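Local coordinates for protein eukaryotic translation initiation factor 4E type 5 (Leishmania major, PDB 7KCJ) that probably binds the 7-methylguanosine cap of messenger RNA and acts as a translation initiation factor, at residues 113-118 with 173-178; 51-56 with 78-83. All coordinates share one frame; numbering follows the deposited sequence.

Contact 1 (113-118 with 173-178)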
ATOM      1  N   LEU A 113      -7.229  -4.691  -4.910  1.00 34.56           N
ATOM      2  CA  LEU A 113      -6.098  -4.915  -4.003  1.00 35.74           C
ATOM      3  C   LEU A 113      -5.139  -5.952  -4.612  1.00 35.56           C
ATOM      4  O   LEU A 113      -3.925  -5.738  -4.636  1.00 35.61           O
ATOM      5  CB  LEU A 113      -6.591  -5.392  -2.622  1.00 36.88           C
ATOM      6  CG  LEU A 113      -5.510  -5.568  -1.529  1.00 39.84           C
ATOM      7  CD1 LEU A 113      -4.629  -4.323  -1.364  1.00 40.93           C
ATOM      8  CD2 LEU A 113      -6.140  -5.863  -0.195  1.00 41.01           C
ATOM      9  N   GLU A 114      -5.695  -7.040  -5.171  1.00 35.39           N
ATOM     10  CA  GLU A 114      -4.903  -8.086  -5.815  1.00 36.48           C
ATOM     11  C   GLU A 114      -4.114  -7.536  -6.978  1.00 36.54           C
ATOM     12  O   GLU A 114      -2.927  -7.834  -7.098  1.00 36.46           O
ATOM     13  CB  GLU A 114      -5.789  -9.236  -6.312  1.00 40.70           C
ATOM     14  CG  GLU A 114      -6.429 -10.031  -5.194  1.00 49.63           C
ATOM     15  CD  GLU A 114      -7.402 -11.081  -5.684  1.00 59.36           C
ATOM     16  OE1 GLU A 114      -7.125 -11.714  -6.730  1.00 61.03           O
ATOM     17  OE2 GLU A 114      -8.444 -11.272  -5.020  1.00 63.38           O
ATOM     18  N   LEU A 115      -4.755  -6.705  -7.814  1.00 36.38           N
ATOM     19  CA  LEU A 115      -4.086  -6.111  -8.956  1.00 36.72           C
ATOM     20  C   LEU A 115      -2.919  -5.229  -8.532  1.00 36.34           C
ATOM     21  O   LEU A 115      -1.831  -5.372  -9.084  1.00 35.71           O
ATOM     22  CB  LEU A 115      -5.090  -5.334  -9.817  1.00 37.79           C
ATOM     23  CG  LEU A 115      -4.480  -4.505 -10.957  1.00 39.91           C
ATOM     24  CD1 LEU A 115      -4.123  -5.389 -12.143  1.00 40.72           C
ATOM     25  CD2 LEU A 115      -5.397  -3.402 -11.359  1.00 40.65           C
ATOM     26  N   VAL A 116      -3.136  -4.323  -7.558  1.00 36.44           N
ATOM     27  CA  VAL A 116      -2.086  -3.409  -7.107  1.00 36.80           C
ATOM     28  C   VAL A 116      -0.922  -4.178  -6.488  1.00 37.58           C
ATOM     29  O   VAL A 116       0.239  -3.928  -6.833  1.00 37.95           O
ATOM     30  CB  VAL A 116      -2.632  -2.314  -6.165  1.00 37.22           C
ATOM     31  CG1 VAL A 116      -1.508  -1.389  -5.724  1.00 38.04           C
ATOM     32  CG2 VAL A 116      -3.719  -1.496  -6.852  1.00 37.49           C
ATOM     33  N   LEU A 117      -1.232  -5.181  -5.626  1.00 37.12           N
ATOM     34  CA  LEU A 117      -0.188  -6.012  -5.007  1.00 37.14           C
ATOM     35  C   LEU A 117       0.661  -6.703  -6.096  1.00 37.55           C
ATOM     36  O   LEU A 117       1.882  -6.667  -6.029  1.00 37.15           O
ATOM     37  CB  LEU A 117      -0.793  -7.072  -4.067  1.00 36.55           C
ATOM     38  CG  LEU A 117      -1.359  -6.568  -2.727  1.00 37.64           C
ATOM     39  CD1 LEU A 117      -2.033  -7.677  -1.964  1.00 37.52           C
ATOM     40  CD2 LEU A 117      -0.287  -5.912  -1.848  1.00 37.96           C
ATOM     41  N   ALA A 118       0.010  -7.215  -7.143  1.00 37.98           N
ATOM     42  CA  ALA A 118       0.698  -7.874  -8.254  1.00 39.32           C
ATOM     43  C   ALA A 118       1.528  -6.914  -9.105  1.00 41.22           C
ATOM     44  O   ALA A 118       2.695  -7.207  -9.362  1.00 42.05           O
ATOM     45  CB  ALA A 118      -0.290  -8.639  -9.119  1.00 39.18           C
ATOM     46  N   ALA A 173      -5.571   1.980 -14.454  1.00 35.70           N
ATOM     47  CA  ALA A 173      -6.920   2.338 -14.878  1.00 35.36           C
ATOM     48  C   ALA A 173      -7.432   1.427 -15.991  1.00 35.09           C
ATOM     49  O   ALA A 173      -8.596   1.053 -15.977  1.00 35.70           O
ATOM     50  CB  ALA A 173      -6.969   3.794 -15.322  1.00 35.33           C
ATOM     51  N   GLU A 174      -6.582   1.084 -16.966  1.00 34.51           N
ATOM     52  CA  GLU A 174      -7.003   0.179 -18.035  1.00 34.72           C
ATOM     53  C   GLU A 174      -7.256  -1.235 -17.476  1.00 33.63           C
ATOM     54  O   GLU A 174      -8.214  -1.876 -17.909  1.00 33.76           O
ATOM     55  CB  GLU A 174      -5.993   0.157 -19.181  1.00 36.87           C
ATOM     56  CG  GLU A 174      -5.947   1.458 -19.942  1.00 42.57           C
ATOM     57  CD  GLU A 174      -5.179   1.353 -21.245  1.00 50.99           C
ATOM     58  OE1 GLU A 174      -4.160   0.626 -21.279  1.00 51.39           O
ATOM     59  OE2 GLU A 174      -5.601   1.991 -22.235  1.00 54.89           O
ATOM     60  N   ALA A 175      -6.456  -1.683 -16.462  1.00 32.11           N
ATOM     61  CA  ALA A 175      -6.623  -3.014 -15.864  1.00 31.21           C
ATOM     62  C   ALA A 175      -7.881  -3.142 -14.989  1.00 30.49           C
ATOM     63  O   ALA A 175      -8.508  -4.200 -14.979  1.00 29.81           O
ATOM     64  CB  ALA A 175      -5.393  -3.421 -15.071  1.00 30.32           C
ATOM     65  N   MET A 176      -8.247  -2.070 -14.270  1.00 30.06           N
ATOM     66  CA  MET A 176      -9.444  -2.054 -13.443  1.00 30.48           C
ATOM     67  C   MET A 176     -10.706  -2.064 -14.321  1.00 31.30           C
ATOM     68  O   MET A 176     -11.676  -2.756 -13.985  1.00 31.18           O
ATOM     69  CB  MET A 176      -9.412  -0.843 -12.499  1.00 31.16           C
ATOM     70  CG  MET A 176      -8.259  -0.898 -11.489  1.00 33.34           C
ATOM     71  SD  MET A 176      -8.687  -1.955 -10.082  1.00 38.42           S
ATOM     72  CE  MET A 176      -9.684  -0.839  -9.110  1.00 37.22           C
ATOM     73  N   ARG A 177     -10.682  -1.355 -15.469  1.00 31.40           N
ATOM     74  CA  ARG A 177     -11.811  -1.389 -16.390  1.00 31.86           C
ATOM     75  C   ARG A 177     -11.918  -2.791 -16.992  1.00 33.01           C
ATOM     76  O   ARG A 177     -13.011  -3.328 -17.070  1.00 33.86           O
ATOM     77  CB  ARG A 177     -11.644  -0.360 -17.539  1.00 32.01           C
ATOM     78  CG  ARG A 177     -11.831   1.081 -17.103  1.00 34.39           C
ATOM     79  CD  ARG A 177     -11.982   2.040 -18.263  1.00 38.32           C
ATOM     80  NE  ARG A 177     -10.716   2.478 -18.849  1.00 42.22           N
ATOM     81  CZ  ARG A 177     -10.008   3.525 -18.441  1.00 43.33           C
ATOM     82  NH1 ARG A 177     -10.418   4.250 -17.411  1.00 41.44           N
ATOM     83  NH2 ARG A 177      -8.867   3.832 -19.038  1.00 43.12           N
ATOM     84  N   ALA A 178     -10.791  -3.392 -17.400  1.00 33.20           N
ATOM     85  CA  ALA A 178     -10.805  -4.747 -17.967  1.00 34.06           C
ATOM     86  C   ALA A 178     -11.309  -5.805 -16.979  1.00 34.33           C
ATOM     87  O   ALA A 178     -11.798  -6.853 -17.406  1.00 34.51           O
ATOM     88  CB  ALA A 178      -9.434  -5.121 -18.499  1.00 34.12           C
TER

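Contact 2 (51-56 with 78-83)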
ATOM      1  N   ASP A  51       7.556  -9.583   9.017  1.00 35.03           N
ATOM      2  CA  ASP A  51       8.769 -10.224   8.514  1.00 35.30           C
ATOM      3  C   ASP A  51       8.912  -9.986   6.989  1.00 34.99           C
ATOM      4  O   ASP A  51       8.016  -9.419   6.355  1.00 35.19           O
ATOM      5  CB  ASP A  51       8.683 -11.734   8.798  1.00 37.95           C
ATOM      6  CG  ASP A  51      10.012 -12.447   8.929  1.00 44.18           C
ATOM      7  OD1 ASP A  51      11.067 -11.818   8.630  1.00 44.71           O
ATOM      8  OD2 ASP A  51      10.006 -13.627   9.346  1.00 47.79           O
ATOM      9  N   TRP A  52      10.028 -10.438   6.405  1.00 34.38           N
ATOM     10  CA  TRP A  52      10.271 -10.348   4.976  1.00 34.95           C
ATOM     11  C   TRP A  52       9.375 -11.319   4.229  1.00 35.67           C
ATOM     12  O   TRP A  52       9.137 -12.428   4.709  1.00 36.99           O
ATOM     13  CB  TRP A  52      11.712 -10.787   4.667  1.00 34.99           C
ATOM     14  CG  TRP A  52      12.778  -9.899   5.217  1.00 35.50           C
ATOM     15  CD1 TRP A  52      13.607 -10.161   6.271  1.00 36.09           C
ATOM     16  CD2 TRP A  52      13.152  -8.607   4.715  1.00 35.41           C
ATOM     17  NE1 TRP A  52      14.472  -9.103   6.463  1.00 36.25           N
ATOM     18  CE2 TRP A  52      14.212  -8.134   5.522  1.00 35.97           C
ATOM     19  CE3 TRP A  52      12.669  -7.787   3.686  1.00 35.92           C
ATOM     20  CZ2 TRP A  52      14.830  -6.906   5.292  1.00 36.55           C
ATOM     21  CZ3 TRP A  52      13.274  -6.565   3.462  1.00 37.05           C
ATOM     22  CH2 TRP A  52      14.358  -6.146   4.240  1.00 37.12           C
ATOM     23  N   ILE A  53       8.973 -10.953   3.012  1.00 34.84           N
ATOM     24  CA  ILE A  53       8.241 -11.841   2.135  1.00 35.32           C
ATOM     25  C   ILE A  53       8.969 -11.872   0.771  1.00 36.56           C
ATOM     26  O   ILE A  53       9.406 -10.834   0.268  1.00 36.35           O
ATOM     27  CB  ILE A  53       6.732 -11.508   2.018  1.00 35.74           C
ATOM     28  CG1 ILE A  53       6.480 -10.050   1.497  1.00 36.00           C
ATOM     29  CG2 ILE A  53       5.996 -11.798   3.339  1.00 35.81           C
ATOM     30  CD1 ILE A  53       5.000  -9.717   1.252  1.00 36.63           C
ATOM     31  N   THR A  54       9.178 -13.075   0.221  1.00 36.83           N
ATOM     32  CA  THR A  54       9.867 -13.255  -1.057  1.00 37.66           C
ATOM     33  C   THR A  54       9.015 -13.975  -2.111  1.00 37.57           C
ATOM     34  O   THR A  54       9.470 -14.158  -3.238  1.00 38.21           O
ATOM     35  CB  THR A  54      11.183 -14.034  -0.824  1.00 40.37           C
ATOM     36  OG1 THR A  54      10.867 -15.389  -0.483  1.00 42.12           O
ATOM     37  CG2 THR A  54      12.051 -13.422   0.286  1.00 41.28           C
ATOM     38  N   SER A  55       7.809 -14.414  -1.751  1.00 36.96           N
ATOM     39  CA  SER A  55       6.962 -15.180  -2.646  1.00 37.13           C
ATOM     40  C   SER A  55       5.500 -14.823  -2.468  1.00 36.96           C
ATOM     41  O   SER A  55       5.119 -14.239  -1.449  1.00 36.42           O
ATOM     42  CB  SER A  55       7.171 -16.672  -2.400  1.00 38.30           C
ATOM     43  OG  SER A  55       6.550 -17.093  -1.195  1.00 40.91           O
ATOM     44  N   VAL A  56       4.677 -15.177  -3.465  1.00 37.18           N
ATOM     45  CA  VAL A  56       3.238 -14.945  -3.432  1.00 37.70           C
ATOM     46  C   VAL A  56       2.601 -15.744  -2.275  1.00 37.50           C
ATOM     47  O   VAL A  56       1.687 -15.244  -1.614  1.00 37.57           O
ATOM     48  CB  VAL A  56       2.644 -15.303  -4.814  1.00 39.43           C
ATOM     49  CG1 VAL A  56       1.130 -15.485  -4.747  1.00 40.71           C
ATOM     50  CG2 VAL A  56       3.017 -14.248  -5.849  1.00 39.54           C
ATOM     51  N   LEU A  78      -0.958  -0.808   6.931  1.00 30.86           N
ATOM     52  CA  LEU A  78      -0.213  -2.038   6.684  1.00 30.09           C
ATOM     53  C   LEU A  78       0.815  -1.627   5.638  1.00 29.63           C
ATOM     54  O   LEU A  78       0.435  -1.111   4.601  1.00 29.67           O
ATOM     55  CB  LEU A  78      -1.115  -3.155   6.157  1.00 29.98           C
ATOM     56  CG  LEU A  78      -0.404  -4.466   5.836  1.00 32.34           C
ATOM     57  CD1 LEU A  78       0.203  -5.076   7.097  1.00 32.75           C
ATOM     58  CD2 LEU A  78      -1.376  -5.469   5.169  1.00 33.28           C
ATOM     59  N   ILE A  79       2.096  -1.752   5.935  1.00 29.12           N
ATOM     60  CA  ILE A  79       3.170  -1.254   5.068  1.00 29.68           C
ATOM     61  C   ILE A  79       4.039  -2.354   4.455  1.00 30.86           C
ATOM     62  O   ILE A  79       4.428  -3.291   5.154  1.00 31.70           O
ATOM     63  CB  ILE A  79       4.029  -0.292   5.929  1.00 30.21           C
ATOM     64  CG1 ILE A  79       3.167   0.869   6.517  1.00 31.01           C
ATOM     65  CG2 ILE A  79       5.257   0.241   5.169  1.00 30.38           C
ATOM     66  CD1 ILE A  79       3.909   1.757   7.619  1.00 31.56           C
ATOM     67  N   PHE A  80       4.368  -2.230   3.159  1.00 30.58           N
ATOM     68  CA  PHE A  80       5.256  -3.153   2.454  1.00 30.69           C
ATOM     69  C   PHE A  80       6.388  -2.310   1.871  1.00 30.67           C
ATOM     70  O   PHE A  80       6.120  -1.408   1.063  1.00 31.00           O
ATOM     71  CB  PHE A  80       4.530  -3.880   1.303  1.00 31.00           C
ATOM     72  CG  PHE A  80       3.332  -4.700   1.720  1.00 31.99           C
ATOM     73  CD1 PHE A  80       2.117  -4.095   1.984  1.00 32.82           C
ATOM     74  CD2 PHE A  80       3.419  -6.078   1.830  1.00 32.70           C
ATOM     75  CE1 PHE A  80       1.022  -4.850   2.370  1.00 34.00           C
ATOM     76  CE2 PHE A  80       2.326  -6.827   2.224  1.00 33.46           C
ATOM     77  CZ  PHE A  80       1.133  -6.214   2.478  1.00 33.39           C
ATOM     78  N   ALA A  81       7.645  -2.594   2.254  1.00 29.63           N
ATOM     79  CA  ALA A  81       8.768  -1.827   1.719  1.00 30.30           C
ATOM     80  C   ALA A  81       9.797  -2.740   1.103  1.00 31.39           C
ATOM     81  O   ALA A  81      10.284  -3.646   1.776  1.00 31.65           O
ATOM     82  CB  ALA A  81       9.416  -0.972   2.799  1.00 30.11           C
ATOM     83  N   ARG A  82      10.165  -2.483  -0.153  1.00 31.42           N
ATOM     84  CA  ARG A  82      11.161  -3.297  -0.814  1.00 32.99           C
ATOM     85  C   ARG A  82      12.559  -3.060  -0.221  1.00 33.66           C
ATOM     86  O   ARG A  82      13.018  -1.919  -0.167  1.00 33.24           O
ATOM     87  CB  ARG A  82      11.124  -3.045  -2.331  1.00 34.86           C
ATOM     88  CG  ARG A  82      11.961  -4.046  -3.113  1.00 39.06           C
ATOM     89  CD  ARG A  82      11.965  -3.729  -4.591  1.00 43.50           C
ATOM     90  NE  ARG A  82      12.499  -2.394  -4.866  1.00 47.49           N
ATOM     91  CZ  ARG A  82      13.793  -2.117  -5.008  1.00 49.75           C
ATOM     92  NH1 ARG A  82      14.700  -3.080  -4.908  1.00 49.04           N
ATOM     93  NH2 ARG A  82      14.187  -0.875  -5.263  1.00 50.09           N
ATOM     94  N   ASN A  83      13.210  -4.139   0.261  1.00 34.77           N
ATOM     95  CA  ASN A  83      14.562  -4.145   0.838  1.00 36.19           C
ATOM     96  C   ASN A  83      14.773  -3.224   2.045  1.00 36.78           C
ATOM     97  O   ASN A  83      15.918  -2.849   2.305  1.00 37.02           O
ATOM     98  CB  ASN A  83      15.613  -3.803  -0.235  1.00 38.30           C
ATOM     99  CG  ASN A  83      15.899  -4.856  -1.260  1.00 44.67           C
ATOM    100  OD1 ASN A  83      16.397  -4.557  -2.352  1.00 47.32           O
ATOM    101  ND2 ASN A  83      15.633  -6.115  -0.951  1.00 45.64           N
TER

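Contact 1 (113-118 with 173-178)
Leu115 and Ala175 mark the closest approach of two helical segments, with 8.0 Å between Leu115 CA and Ala175 CA. Segment 113-118 belongs to helix 108-121 and segment 173-178 to helix 165-178. The two segments run inclined to each other and touch through three residues, with 129 Å² buried, both sides summed. Each segment carries its own helical bonds, such as Leu117 N to Leu113 O (2.9 Å) and Arg177 N to Ala173 O (3.2 Å), and no hydrogen bond joins the two. The side-chain contact is wholly apolar. Leu115 reaches straight across, with CG trans to its own N (chi1 172°), and its isopropyl fork straddles the methyl of Ala175: Leu115 CD1 and Leu115 CD2 each lie 3.7 Å from Ala175 CB. The methyl is thus held between the two branches of the fork. Leu115 CD2 also serves the next residue, lying 3.8 Å from Met176 CG and the same distance from Met176 SD. Met176 does not approach head-on. Bends at chi2 (-82°) and chi3 (-80°) curl its chain, so that the CG-SD part passes the end of Leu115 while CE turns away from it. The result is a short van der Waals seam in which one leucine bridges an alanine and the methionine that follows it. Both helices lie against the curved antiparallel sheet, consistent with the helical layer that backs the sheet in the eIF4E fold. Helix 108-121 sends Leu113 and Val116 onto strand 153-159, and these two with Leu117 onto strand 136-143. Helix 165-178 rests on the outermost strand 186-191, where Met176 touches Tyr186, while the salt bridge from Arg177 to Glu170 stays within that helix.

Contact 2 (51-56 with 78-83)
On the outermost strand 48-55 of the eIF4E sheet, Ile53 meets Phe80 within strand 77-82 and Trp52 meets Asn83 just past its end. The two strands are not sheet neighbours, since strand 13-23 lies between them; no hydrogen bond links the segments, and the side chains of Ile53 and Trp52 reach past the middle strand, one to a ring and one to backbone. At one point Ile53 points toward the other segment and sets its terminal methyl against the edge of the Phe80 ring, with Ile53 CD1 4.0 Å from Phe80 CD2. Its CG1 branch takes the position between N and the carbonyl carbon (chi1 58°) and then extends (chi2 175°), which brings CD1 to the ring. At the other, the indole of Trp52 offers its far edge to backbone atoms: Trp52 CH2 lies 3.7 Å from Asn83 C, which sits near the ring plane, and Trp52 CZ3 lies 3.8 Å from Asn83 CA. The backbone N of Trp52 donates to Asp51 OD1 (2.8 Å, 145° at the hydrogen), from above the carboxylate plane. Strand 13-23 flanks the indole through a cation-pi contact with Lys17 and an edge-to-face contact with Phe19. Ile53 and Phe80 both touch Leu59 of helix 56-64, whose N-cap is Ser55, and Phe80 continues onto Leu139 and Ile141 of strand 136-143.

Contact 1 joins two helices within the layer packed on the sheet, whereas contact 2 reaches from strand 48-55 to strand 77-82 and the loop just after it, across the strand between them. Their centres lie 19 Å apart and their nearest atoms about 5 Å apart, without touching. Both are partly buried and neither has a hydrogen bond across it. Contact 1 is purely aliphatic apart from a thioether; contact 2 uses two ring edges, one against a methyl in a buried isoleucine-phenylalanine meeting and one, more exposed, against backbone. Strand 136-143 is common ground: Leu113, Val116 and Leu117 rest on it from helix 108-121, and Phe80 packs on the same strand.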